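Local coordinates for protein transferrin (Manduca sexta, PDB 6WB6) that transports ferric iron as a secreted insect transferrin, binding one Fe(III) ion per molecule together with a carbonate anion, at residues 351-356 / 380-385; 145-150 / 597-602; 95-100 / 209-214; 161-166 / 197-202. One frame throughout, in Å; residues are numbered along the deposited sequence.

Contact 1 of 4, residues 351-356 / 380-385; sequences LVVRLC and PILDCV
With a chi1 of 61°, V353 sets CG1 between its own backbone N and carbonyl carbon, where this methyl meets CG of P380 at 3.9 Å and lies 4.0 Å from CD1 of L382. Chi1 of 178° puts L382 CG anti to its backbone N, and chi2 of 70° then turns CD1 to V353 CG1 and L355 CB. V353, L355 and L382 thus line one face of a two-stranded parallel sheet; V352, R354 and D383 point from the other. Between strands 352-356 and 381-385 the backbone bonds alternate regularly: V353 N to I381 O (2.9 Å), D383 N to V353 O (2.7 Å), L355 N to D383 O, and V385 N to L355 O. The first rung is the longest and most bent. I381 N meets L351 O at 3.3 Å, and a water donates to L351 O (2.6 Å) while accepting from I381 N (3.0 Å). The strands belong to a beta-alpha-beta unit whose connecting helix, 360-375, is tied to the sheet by the C384-C366 disulfide; the C356-C393 disulfide joins strand 352-357 to helix 390-399. R354 sends its guanidinium to D403, not to D383. Regular amide pairing, apolar packing and the C384-C366 disulfide therefore hold this unit together, without a salt bridge between the two strands.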
loop_
_atom_site.group_PDB
_atom_site.type_symbol
_atom_site.label_atom_id
_atom_site.label_comp_id
_atom_site.label_asym_id
_atom_site.label_seq_id
_atom_site.Cartn_x
_atom_site.Cartn_y
_atom_site.Cartn_z
ATOM N N LEU A 351 2.333 -10.815 -16.286
ATOM C CA LEU A 351 1.847 -9.479 -16.602
ATOM C C LEU A 351 2.751 -8.437 -15.969
ATOM O O LEU A 351 3.210 -8.593 -14.838
ATOM C CB LEU A 351 0.410 -9.278 -16.124
ATOM C CG LEU A 351 -0.161 -7.901 -16.466
ATOM C CD1 LEU A 351 -0.241 -7.683 -17.985
ATOM C CD2 LEU A 351 -1.504 -7.701 -15.832
ATOM N N VAL A 352 2.998 -7.361 -16.704
ATOM C CA VAL A 352 3.870 -6.283 -16.253
ATOM C C VAL A 352 3.107 -4.986 -16.408
ATOM O O VAL A 352 2.431 -4.772 -17.416
ATOM C CB VAL A 352 5.186 -6.242 -17.056
ATOM C CG1 VAL A 352 6.008 -4.990 -16.711
ATOM C CG2 VAL A 352 5.987 -7.507 -16.812
ATOM N N VAL A 353 3.186 -4.136 -15.399
ATOM C CA VAL A 353 2.651 -2.790 -15.461
ATOM C C VAL A 353 3.841 -1.831 -15.533
ATOM O O VAL A 353 4.740 -1.858 -14.673
ATOM C CB VAL A 353 1.727 -2.503 -14.272
ATOM C CG1 VAL A 353 2.465 -2.606 -12.946
ATOM C CG2 VAL A 353 1.073 -1.141 -14.412
ATOM N N ARG A 354 3.870 -1.019 -16.581
ATOM C CA ARG A 354 5.004 -0.141 -16.873
ATOM C C ARG A 354 4.620 1.266 -16.452
ATOM O O ARG A 354 3.714 1.867 -17.040
ATOM C CB ARG A 354 5.381 -0.171 -18.351
ATOM C CG ARG A 354 5.663 -1.548 -18.904
ATOM C CD ARG A 354 5.669 -1.532 -20.408
ATOM N NE ARG A 354 4.313 -1.274 -20.911
ATOM C CZ ARG A 354 4.008 -1.052 -22.186
ATOM N NH1 ARG A 354 4.964 -1.038 -23.112
ATOM N NH2 ARG A 354 2.744 -0.810 -22.531
ATOM N N LEU A 355 5.258 1.761 -15.402
ATOM C CA LEU A 355 5.049 3.129 -14.955
ATOM C C LEU A 355 6.053 4.020 -15.665
ATOM O O LEU A 355 7.246 3.708 -15.690
ATOM C CB LEU A 355 5.233 3.267 -13.449
ATOM C CG LEU A 355 5.276 4.722 -12.958
ATOM C CD1 LEU A 355 3.980 5.440 -13.210
ATOM C CD2 LEU A 355 5.675 4.795 -11.479
ATOM N N CYS A 356 5.577 5.121 -16.222
ATOM C CA CYS A 356 6.463 6.057 -16.892
ATOM C C CYS A 356 6.941 7.084 -15.875
ATOM O O CYS A 356 6.134 7.647 -15.128
ATOM C CB CYS A 356 5.763 6.743 -18.057
ATOM S SG CYS A 356 6.962 7.697 -19.067
ATOM N N PRO A 380 0.480 -7.299 -10.750
ATOM C CA PRO A 380 1.577 -7.301 -11.726
ATOM C C PRO A 380 2.936 -6.756 -11.275
ATOM O O PRO A 380 3.062 -5.866 -10.424
ATOM C CB PRO A 380 1.030 -6.413 -12.854
ATOM C CG PRO A 380 0.004 -5.561 -12.213
ATOM C CD PRO A 380 -0.633 -6.434 -11.186
ATOM N N ILE A 381 3.964 -7.344 -11.885
ATOM C CA ILE A 381 5.325 -6.856 -11.727
ATOM C C ILE A 381 5.389 -5.433 -12.222
ATOM O O ILE A 381 4.841 -5.096 -13.283
ATOM C CB ILE A 381 6.297 -7.751 -12.515
ATOM C CG1 ILE A 381 6.331 -9.146 -11.902
ATOM C CG2 ILE A 381 7.705 -7.157 -12.554
ATOM C CD1 ILE A 381 6.672 -10.229 -12.903
ATOM N N LEU A 382 6.082 -4.594 -11.477
ATOM C CA LEU A 382 6.226 -3.196 -11.850
ATOM C C LEU A 382 7.462 -3.041 -12.732
ATOM O O LEU A 382 8.573 -3.432 -12.351
ATOM C CB LEU A 382 6.310 -2.314 -10.606
ATOM C CG LEU A 382 6.506 -0.821 -10.795
ATOM C CD1 LEU A 382 5.277 -0.175 -11.378
ATOM C CD2 LEU A 382 6.839 -0.205 -9.452
ATOM N N ASP A 383 7.271 -2.488 -13.912
ATOM C CA ASP A 383 8.412 -2.093 -14.713
ATOM C C ASP A 383 8.466 -0.577 -14.763
ATOM O O ASP A 383 7.491 0.113 -14.454
ATOM C CB ASP A 383 8.343 -2.703 -16.099
ATOM C CG ASP A 383 9.633 -2.561 -16.858
ATOM O OD1 ASP A 383 10.614 -2.033 -16.276
ATOM O OD2 ASP A 383 9.669 -2.984 -18.031
ATOM N N CYS A 384 9.648 -0.071 -15.086
ATOM C CA CYS A 384 9.955 1.348 -15.026
ATOM C C CYS A 384 10.472 1.801 -16.386
ATOM O O CYS A 384 11.413 1.209 -16.927
ATOM C CB CYS A 384 10.993 1.606 -13.924
ATOM S SG CYS A 384 10.486 0.930 -12.315
ATOM N N VAL A 385 9.859 2.843 -16.929
ATOM C CA VAL A 385 10.192 3.361 -18.250
ATOM C C VAL A 385 10.339 4.872 -18.156
ATOM O O VAL A 385 9.500 5.551 -17.557
ATOM C CB VAL A 385 9.128 2.984 -19.291
ATOM C CG1 VAL A 385 9.354 3.753 -20.584
ATOM C CG2 VAL A 385 9.180 1.480 -19.542
HETATM O O HOH W 1 3.027 -10.105 -12.779
#

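Contact 2 of 4, residues 145-150 / 597-602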
loop_
_atom_site.group_PDB
_atom_site.type_symbol
_atom_site.label_atom_id
_atom_site.label_comp_id
_atom_site.label_asym_id
_atom_site.label_seq_id
_atom_site.Cartn_x
_atom_site.Cartn_y
_atom_site.Cartn_z
ATOM N N ILE A 145 -8.174 -10.108 -17.553
ATOM C CA ILE A 145 -8.303 -9.695 -16.163
ATOM C C ILE A 145 -6.920 -9.631 -15.513
ATOM O O ILE A 145 -5.913 -10.050 -16.083
ATOM C CB ILE A 145 -9.229 -10.634 -15.366
ATOM C CG1 ILE A 145 -8.685 -12.058 -15.411
ATOM C CG2 ILE A 145 -10.647 -10.584 -15.915
ATOM C CD1 ILE A 145 -9.564 -13.090 -14.636
ATOM N N SER A 146 -6.892 -9.104 -14.296
ATOM C CA SER A 146 -5.657 -8.941 -13.562
ATOM C C SER A 146 -5.138 -10.259 -13.003
ATOM O O SER A 146 -5.885 -11.232 -12.862
ATOM C CB SER A 146 -5.876 -7.998 -12.402
ATOM O OG SER A 146 -6.738 -8.626 -11.480
ATOM N N PRO A 147 -3.846 -10.309 -12.651
ATOM C CA PRO A 147 -3.324 -11.492 -11.953
ATOM C C PRO A 147 -4.077 -11.860 -10.677
ATOM O O PRO A 147 -4.246 -13.050 -10.409
ATOM C CB PRO A 147 -1.877 -11.091 -11.655
ATOM C CG PRO A 147 -1.506 -10.195 -12.821
ATOM C CD PRO A 147 -2.762 -9.426 -13.131
ATOM N N LYS A 148 -4.484 -10.887 -9.855
ATOM C CA LYS A 148 -5.217 -11.244 -8.650
ATOM C C LYS A 148 -6.533 -11.921 -9.021
ATOM O O LYS A 148 -6.898 -12.955 -8.445
ATOM C CB LYS A 148 -5.462 -10.006 -7.787
ATOM C CG LYS A 148 -6.044 -10.307 -6.410
ATOM C CD LYS A 148 -5.216 -11.324 -5.604
ATOM C CE LYS A 148 -3.718 -10.901 -5.501
ATOM N NZ LYS A 148 -2.896 -11.920 -4.797
ATOM N N GLU A 149 -7.238 -11.385 -10.021
ATOM C CA GLU A 149 -8.480 -12.034 -10.425
ATOM C C GLU A 149 -8.221 -13.408 -11.021
ATOM O O GLU A 149 -9.017 -14.329 -10.816
ATOM C CB GLU A 149 -9.266 -11.185 -11.416
ATOM C CG GLU A 149 -10.691 -11.722 -11.521
ATOM C CD GLU A 149 -11.636 -10.878 -12.353
ATOM O OE1 GLU A 149 -11.232 -9.811 -12.824
ATOM O OE2 GLU A 149 -12.809 -11.293 -12.512
ATOM N N ASN A 150 -7.106 -13.582 -11.733
ATOM C CA ASN A 150 -6.813 -14.894 -12.288
ATOM C C ASN A 150 -6.722 -15.959 -11.182
ATOM O O ASN A 150 -7.226 -17.071 -11.347
ATOM C CB ASN A 150 -5.536 -14.843 -13.115
ATOM C CG ASN A 150 -5.817 -14.558 -14.596
ATOM O OD1 ASN A 150 -6.123 -15.466 -15.380
ATOM N ND2 ASN A 150 -5.725 -13.299 -14.975
ATOM N N ASP A 597 -8.266 -0.963 -15.678
ATOM C CA ASP A 597 -7.987 -0.083 -14.549
ATOM C C ASP A 597 -7.640 -0.884 -13.293
ATOM O O ASP A 597 -6.749 -0.498 -12.524
ATOM C CB ASP A 597 -9.173 0.849 -14.314
ATOM C CG ASP A 597 -9.284 1.920 -15.401
ATOM O OD1 ASP A 597 -8.452 1.887 -16.319
ATOM O OD2 ASP A 597 -10.188 2.783 -15.357
ATOM N N VAL A 598 -8.303 -2.022 -13.088
ATOM C CA VAL A 598 -7.973 -2.886 -11.955
ATOM C C VAL A 598 -6.525 -3.362 -12.056
ATOM O O VAL A 598 -5.731 -3.216 -11.113
ATOM C CB VAL A 598 -8.982 -4.052 -11.884
ATOM C CG1 VAL A 598 -8.545 -5.114 -10.899
ATOM C CG2 VAL A 598 -10.376 -3.496 -11.527
ATOM N N SER A 599 -6.134 -3.869 -13.222
ATOM C CA SER A 599 -4.761 -4.333 -13.383
ATOM C C SER A 599 -3.743 -3.215 -13.166
ATOM O O SER A 599 -2.647 -3.466 -12.648
ATOM C CB SER A 599 -4.593 -4.958 -14.765
ATOM O OG SER A 599 -5.098 -6.276 -14.770
ATOM N N ILE A 600 -4.099 -1.977 -13.501
ATOM C CA ILE A 600 -3.156 -0.863 -13.400
ATOM C C ILE A 600 -3.089 -0.331 -11.977
ATOM O O ILE A 600 -2.009 -0.014 -11.454
ATOM C CB ILE A 600 -3.559 0.238 -14.395
ATOM C CG1 ILE A 600 -3.240 -0.241 -15.820
ATOM C CG2 ILE A 600 -2.856 1.546 -14.062
ATOM C CD1 ILE A 600 -3.484 0.805 -16.879
ATOM N N ALA A 601 -4.240 -0.188 -11.349
ATOM C CA ALA A 601 -4.279 0.325 -9.994
ATOM C C ALA A 601 -3.747 -0.686 -8.995
ATOM O O ALA A 601 -3.275 -0.301 -7.932
ATOM C CB ALA A 601 -5.718 0.706 -9.626
ATOM N N HIS A 602 -3.814 -1.980 -9.301
ATOM C CA HIS A 602 -3.646 -2.965 -8.246
ATOM C C HIS A 602 -2.297 -2.805 -7.550
ATOM O O HIS A 602 -2.225 -2.623 -6.327
ATOM C CB HIS A 602 -3.802 -4.385 -8.796
ATOM C CG HIS A 602 -3.687 -5.425 -7.738
ATOM N ND1 HIS A 602 -2.484 -6.001 -7.388
ATOM C CD2 HIS A 602 -4.619 -5.951 -6.909
ATOM C CE1 HIS A 602 -2.688 -6.859 -6.402
ATOM N NE2 HIS A 602 -3.972 -6.845 -6.095
#
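S146 points its CB at S599, and the two serines meet without a hydrogen bond: S599 OG comes within 3.0 Å of S146 CB and equally near S146 CA, a tight contact. The hydroxyl of S146 is turned elsewhere. Its chi1 of 67° holds OG over the start of helix 147-158, where it accepts from E149 N (3.2 Å, 166°) as an N-cap. S146 O is gripped twice by N150, through N at 2.9 Å and through ND2 at 3.0 Å, the latter sitting well above the carbonyl plane. Beside S599, V598 brings CG1 to 4.0 Å from S146 OG and also touches T174 and W178 of helix 172-181. In the bilobal transferrin architecture this is a meeting of the two halves of the chain: helix 147-158 comes from the first transferrin-like region and helix 597-611 from the second. K148, two residues after S146, and H602, about a turn after S599, cross at about a right angle, with the aliphatic part of the lysine against the imidazole. Bends at chi2 and chi3 fold the K148 chain, and its NZ finds a salt bridge with E151 and a hydrogen bond with N119.

Contact 3 of 4, residues 95-100 / 209-214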
loop_
_atom_site.group_PDB
_atom_site.type_symbol
_atom_site.label_atom_id
_atom_site.label_comp_id
_atom_site.label_asym_id
_atom_site.label_seq_id
_atom_site.Cartn_x
_atom_site.Cartn_y
_atom_site.Cartn_z
ATOM N N VAL A 95 -4.656 -30.478 5.562
ATOM C CA VAL A 95 -5.326 -31.310 6.564
ATOM C C VAL A 95 -6.676 -31.760 6.005
ATOM O O VAL A 95 -7.478 -30.935 5.556
ATOM C CB VAL A 95 -5.486 -30.581 7.910
ATOM C CG1 VAL A 95 -6.190 -31.487 8.944
ATOM C CG2 VAL A 95 -4.095 -30.080 8.475
ATOM N N VAL A 96 -6.923 -33.070 6.056
ATOM C CA VAL A 96 -8.127 -33.700 5.528
ATOM C C VAL A 96 -8.723 -34.621 6.591
ATOM O O VAL A 96 -8.078 -34.962 7.582
ATOM C CB VAL A 96 -7.837 -34.502 4.247
ATOM C CG1 VAL A 96 -7.406 -33.592 3.146
ATOM C CG2 VAL A 96 -6.764 -35.554 4.515
ATOM N N HIS A 97 -9.978 -35.027 6.360
ATOM C CA HIS A 97 -10.591 -36.082 7.156
ATOM C C HIS A 97 -9.931 -37.396 6.794
ATOM O O HIS A 97 -9.582 -37.614 5.635
ATOM C CB HIS A 97 -12.096 -36.164 6.893
ATOM C CG HIS A 97 -12.864 -34.974 7.380
ATOM N ND1 HIS A 97 -13.080 -33.855 6.605
ATOM C CD2 HIS A 97 -13.471 -34.732 8.566
ATOM C CE1 HIS A 97 -13.781 -32.972 7.295
ATOM N NE2 HIS A 97 -14.028 -33.479 8.489
ATOM N N LYS A 98 -9.747 -38.273 7.786
ATOM C CA LYS A 98 -8.995 -39.510 7.542
ATOM C C LYS A 98 -9.613 -40.347 6.427
ATOM O O LYS A 98 -8.889 -41.013 5.678
ATOM C CB LYS A 98 -8.907 -40.343 8.824
ATOM C CG LYS A 98 -10.199 -40.970 9.288
ATOM C CD LYS A 98 -9.904 -42.139 10.240
ATOM C CE LYS A 98 -11.161 -42.699 10.894
ATOM N NZ LYS A 98 -10.842 -43.838 11.805
ATOM N N ASP A 99 -10.934 -40.325 6.304
ATOM C CA ASP A 99 -11.664 -41.113 5.322
ATOM C C ASP A 99 -11.830 -40.419 3.969
ATOM O O ASP A 99 -12.443 -40.996 3.068
ATOM C CB ASP A 99 -13.036 -41.481 5.893
ATOM C CG ASP A 99 -12.934 -42.393 7.102
ATOM O OD1 ASP A 99 -12.098 -43.325 7.080
ATOM O OD2 ASP A 99 -13.680 -42.170 8.079
ATOM N N LEU A 100 -11.295 -39.226 3.782
ATOM C CA LEU A 100 -11.375 -38.611 2.466
ATOM C C LEU A 100 -10.744 -39.529 1.422
ATOM O O LEU A 100 -9.538 -39.822 1.511
ATOM C CB LEU A 100 -10.681 -37.259 2.433
ATOM C CG LEU A 100 -10.586 -36.549 1.064
ATOM C CD1 LEU A 100 -11.890 -35.895 0.645
ATOM C CD2 LEU A 100 -9.477 -35.484 1.106
ATOM N N ARG A 209 -11.531 -25.470 12.036
ATOM C CA ARG A 209 -12.957 -25.495 12.380
ATOM C C ARG A 209 -13.822 -25.588 11.134
ATOM O O ARG A 209 -14.855 -26.269 11.129
ATOM C CB ARG A 209 -13.334 -24.252 13.182
ATOM C CG ARG A 209 -12.668 -24.211 14.539
ATOM C CD ARG A 209 -13.222 -23.108 15.391
ATOM N NE ARG A 209 -12.809 -21.815 14.874
ATOM C CZ ARG A 209 -11.824 -21.072 15.374
ATOM N NH1 ARG A 209 -11.135 -21.472 16.440
ATOM N NH2 ARG A 209 -11.533 -19.910 14.802
ATOM N N CYS A 210 -13.443 -24.865 10.081
ATOM C CA CYS A 210 -14.121 -25.038 8.808
ATOM C C CYS A 210 -14.099 -26.503 8.401
ATOM O O CYS A 210 -15.116 -27.062 7.985
ATOM C CB CYS A 210 -13.456 -24.150 7.751
ATOM S SG CYS A 210 -13.920 -24.472 6.043
ATOM N N LEU A 211 -12.959 -27.154 8.575
ATOM C CA LEU A 211 -12.816 -28.556 8.179
ATOM C C LEU A 211 -13.572 -29.492 9.132
ATOM O O LEU A 211 -14.258 -30.426 8.690
ATOM C CB LEU A 211 -11.324 -28.904 8.126
ATOM C CG LEU A 211 -10.910 -30.371 7.874
ATOM C CD1 LEU A 211 -11.131 -30.744 6.443
ATOM C CD2 LEU A 211 -9.463 -30.641 8.237
ATOM N N ALA A 212 -13.468 -29.262 10.437
ATOM C CA ALA A 212 -13.999 -30.222 11.405
ATOM C C ALA A 212 -15.471 -29.993 11.717
ATOM O O ALA A 212 -16.174 -30.935 12.094
ATOM C CB ALA A 212 -13.191 -30.146 12.710
ATOM N N HIS A 213 -15.939 -28.750 11.581
ATOM C CA HIS A 213 -17.252 -28.330 12.022
ATOM C C HIS A 213 -18.130 -27.761 10.919
ATOM O O HIS A 213 -19.350 -27.684 11.115
ATOM C CB HIS A 213 -17.116 -27.265 13.120
ATOM C CG HIS A 213 -16.244 -27.693 14.261
ATOM N ND1 HIS A 213 -15.585 -26.797 15.068
ATOM C CD2 HIS A 213 -15.908 -28.926 14.714
ATOM C CE1 HIS A 213 -14.890 -27.455 15.980
ATOM N NE2 HIS A 213 -15.069 -28.749 15.786
ATOM N N ASN A 214 -17.562 -27.334 9.781
ATOM C CA ASN A 214 -18.372 -26.845 8.674
ATOM C C ASN A 214 -18.205 -27.714 7.438
ATOM O O ASN A 214 -18.354 -27.245 6.306
ATOM C CB ASN A 214 -18.057 -25.390 8.337
ATOM C CG ASN A 214 -19.218 -24.698 7.645
ATOM O OD1 ASN A 214 -20.366 -25.053 7.869
ATOM N ND2 ASN A 214 -18.923 -23.701 6.808
#
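The imidazole of H97 meets L211 at its edge: the carbonyl O of L211 lies near the ring plane, 2.9 Å from H97 CE1, while its approach to NE2 is too badly angled for a hydrogen bond. CA of A212 stands obliquely to the same ring, and the ring of F249 meets it with the planes about 40° apart. The H97 and L211 side chains slide past each other in opposite directions, which brings L211 CD1 to 3.6 Å from H97 CE1. Chi1 of 174° puts L211 CG anti to its backbone N; from there CD2 reaches the strand, 3.3 Å from V95 O and 3.5 Å from V95 CG1, the latter a tight carbon contact between side chains crossing at about a right angle. Helix 203-213 packs here on the mixed sheet of the first transferrin-like half, its short segment running only 5° from the direction of strand 95-97 with the axes 9.1 Å apart. The iron ligands Y90 and Y204 lie near the N-terminal ends of this same strand and helix. Past H97 the chain leaves in a type I turn closed by L100 N to H97 O, and C210 ties the helix to C114 by a disulfide.

Contact 4 of 4, residues 161-166 / 197-202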
loop_
_atom_site.group_PDB
_atom_site.type_symbol
_atom_site.label_atom_id
_atom_site.label_comp_id
_atom_site.label_asym_id
_atom_site.label_seq_id
_atom_site.Cartn_x
_atom_site.Cartn_y
_atom_site.Cartn_z
ATOM N N LYS A 161 -16.181 -25.182 -3.169
ATOM C CA LYS A 161 -16.445 -24.049 -2.316
ATOM C C LYS A 161 -15.184 -23.818 -1.506
ATOM O O LYS A 161 -14.352 -24.720 -1.361
ATOM C CB LYS A 161 -17.634 -24.299 -1.377
ATOM C CG LYS A 161 -18.931 -24.630 -2.037
ATOM C CD LYS A 161 -20.059 -24.687 -0.992
ATOM C CE LYS A 161 -21.422 -24.633 -1.655
ATOM N NZ LYS A 161 -22.483 -25.042 -0.708
ATOM N N SER A 162 -15.037 -22.608 -0.988
ATOM C CA SER A 162 -13.902 -22.330 -0.121
ATOM C C SER A 162 -14.318 -21.324 0.938
ATOM O O SER A 162 -15.449 -20.826 0.949
ATOM C CB SER A 162 -12.711 -21.825 -0.917
ATOM O OG SER A 162 -12.515 -22.584 -2.109
ATOM N N CYS A 163 -13.398 -21.065 1.866
ATOM C CA CYS A 163 -13.460 -19.871 2.700
ATOM C C CYS A 163 -12.142 -19.126 2.568
ATOM O O CYS A 163 -11.129 -19.549 3.144
ATOM C CB CYS A 163 -13.727 -20.197 4.177
ATOM S SG CYS A 163 -13.739 -18.693 5.141
ATOM N N ILE A 164 -12.161 -17.988 1.866
ATOM C CA ILE A 164 -10.941 -17.203 1.690
ATOM C C ILE A 164 -11.249 -15.739 1.954
ATOM O O ILE A 164 -11.474 -14.957 1.018
ATOM C CB ILE A 164 -10.319 -17.397 0.297
ATOM C CG1 ILE A 164 -10.022 -18.864 0.025
ATOM C CG2 ILE A 164 -8.977 -16.666 0.247
ATOM C CD1 ILE A 164 -9.380 -19.106 -1.373
ATOM N N VAL A 165 -11.214 -15.353 3.232
ATOM C CA VAL A 165 -11.643 -14.025 3.658
ATOM C C VAL A 165 -10.536 -13.003 3.456
ATOM O O VAL A 165 -9.374 -13.347 3.201
ATOM C CB VAL A 165 -12.103 -14.008 5.131
ATOM C CG1 VAL A 165 -13.038 -15.120 5.406
ATOM C CG2 VAL A 165 -10.941 -14.106 6.086
ATOM N N GLY A 166 -10.889 -11.746 3.599
ATOM C CA GLY A 166 -9.906 -10.681 3.631
ATOM C C GLY A 166 -10.058 -9.753 2.444
ATOM O O GLY A 166 -11.020 -9.826 1.674
ATOM N N TYR A 197 -12.347 -10.828 8.015
ATOM C CA TYR A 197 -12.096 -10.996 9.429
ATOM C C TYR A 197 -13.030 -10.080 10.220
ATOM O O TYR A 197 -13.485 -9.053 9.702
ATOM C CB TYR A 197 -10.641 -10.661 9.768
ATOM C CG TYR A 197 -9.647 -11.426 8.949
ATOM C CD1 TYR A 197 -9.387 -12.740 9.221
ATOM C CD2 TYR A 197 -8.974 -10.827 7.902
ATOM C CE1 TYR A 197 -8.492 -13.444 8.492
ATOM C CE2 TYR A 197 -8.065 -11.518 7.171
ATOM C CZ TYR A 197 -7.831 -12.836 7.469
ATOM O OH TYR A 197 -6.932 -13.576 6.773
ATOM N N PRO A 198 -13.392 -10.460 11.452
ATOM C CA PRO A 198 -13.248 -11.777 12.097
ATOM C C PRO A 198 -14.224 -12.774 11.503
ATOM O O PRO A 198 -15.345 -12.412 11.187
ATOM C CB PRO A 198 -13.601 -11.516 13.573
ATOM C CG PRO A 198 -13.724 -10.020 13.710
ATOM C CD PRO A 198 -14.055 -9.492 12.339
ATOM N N ASP A 199 -13.800 -14.022 11.373
ATOM C CA ASP A 199 -14.666 -15.070 10.856
ATOM C C ASP A 199 -14.217 -16.364 11.503
ATOM O O ASP A 199 -13.080 -16.801 11.304
ATOM C CB ASP A 199 -14.598 -15.180 9.336
ATOM C CG ASP A 199 -15.596 -16.181 8.784
ATOM O OD1 ASP A 199 -15.370 -17.405 8.947
ATOM O OD2 ASP A 199 -16.602 -15.732 8.183
ATOM N N ASN A 200 -15.109 -16.971 12.274
ATOM C CA ASN A 200 -14.738 -18.160 13.018
ATOM C C ASN A 200 -14.178 -19.285 12.154
ATOM O O ASN A 200 -13.591 -20.224 12.707
ATOM C CB ASN A 200 -15.938 -18.690 13.766
ATOM C CG ASN A 200 -15.555 -19.796 14.679
ATOM O OD1 ASN A 200 -14.540 -19.707 15.351
ATOM N ND2 ASN A 200 -16.325 -20.865 14.675
ATOM N N TYR A 201 -14.324 -19.218 10.830
ATOM C CA TYR A 201 -13.839 -20.268 9.943
ATOM C C TYR A 201 -12.648 -19.821 9.093
ATOM O O TYR A 201 -12.340 -20.452 8.080
ATOM C CB TYR A 201 -14.996 -20.767 9.071
ATOM C CG TYR A 201 -16.050 -21.518 9.873
ATOM C CD1 TYR A 201 -15.685 -22.315 10.950
ATOM C CD2 TYR A 201 -17.397 -21.408 9.575
ATOM C CE1 TYR A 201 -16.625 -22.985 11.687
ATOM C CE2 TYR A 201 -18.338 -22.082 10.306
ATOM C CZ TYR A 201 -17.939 -22.866 11.365
ATOM O OH TYR A 201 -18.872 -23.529 12.091
ATOM N N SER A 202 -11.948 -18.769 9.509
ATOM C CA SER A 202 -10.794 -18.252 8.794
ATOM C C SER A 202 -9.609 -18.277 9.740
ATOM O O SER A 202 -9.740 -18.588 10.925
ATOM C CB SER A 202 -11.051 -16.835 8.252
ATOM O OG SER A 202 -11.189 -15.913 9.317
#
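V165 and Y197 form the dense part of this contact. Chi1 of -48° puts V165 CG1 anti to the carbonyl carbon, which places CG2 between the backbone N and the carbonyl carbon, over one face of the tyrosine ring and 3.6 Å from its centroid, a CH-pi contact displaced toward the rim on the CE1 side. The same methyl presses on S202 CB at 3.5 Å, tighter than usual for two carbons. G166, at phi 115° and psi -170°, where a CB would be pressed against the carbonyl O of V165, passes obliquely by the ring with CA 4.1 Å from Y197 CE2. Toward C163 the fit is slacker: SG is 3.7 Å from Y201 O, and V165 CG1 stays 4.2 Å from D199 CB. No hydrogen bond crosses between the segments; the polar groups of 197-202 bond within their own loop and to residues outside both segments, such as E190 and H191 through D199. D199 OD1 accepts from Y201 N (2.8 Å), an Asx turn, and D199 O takes S202 OG on an in-plane lone pair (2.9 Å) as well as S202 N, closing a type I turn. P198 points away from 161-166 on the solvent side. The hydroxyl of Y197 hydrogen-bonds R120, which lines the carbonate pocket, consistent with a second-shell role. C163 is joined to C189, strand 161-163 runs parallel to strand 112-114, Y201 rests on helix 203-213, and G166 O receives K179 NZ from helix 172-181.

Overall arrangement
Contacts 3 and 4 lie together in the first transferrin-like half, their centres about 15 Å apart. Both reach the same mixed sheet, and they touch through R209 with N200 and through Y201 packing on helix 203-213. Along the chain contact 4 is nested inside contact 3. Contacts 1 and 2 form a second pair, centres about 13 Å apart, with L351 and P380 against P147 and S599; contact 1 is nested inside the long loop that contact 2 closes. Contact 2 bridges the two halves, and helix 147-158, followed directly by strand 161-163, connects it to contact 4, centres about 22 Å apart. Contacts 1 and 3, with centres about 42 Å apart, occur in series. One helix thus links the interlobe junction to the iron site's surroundings.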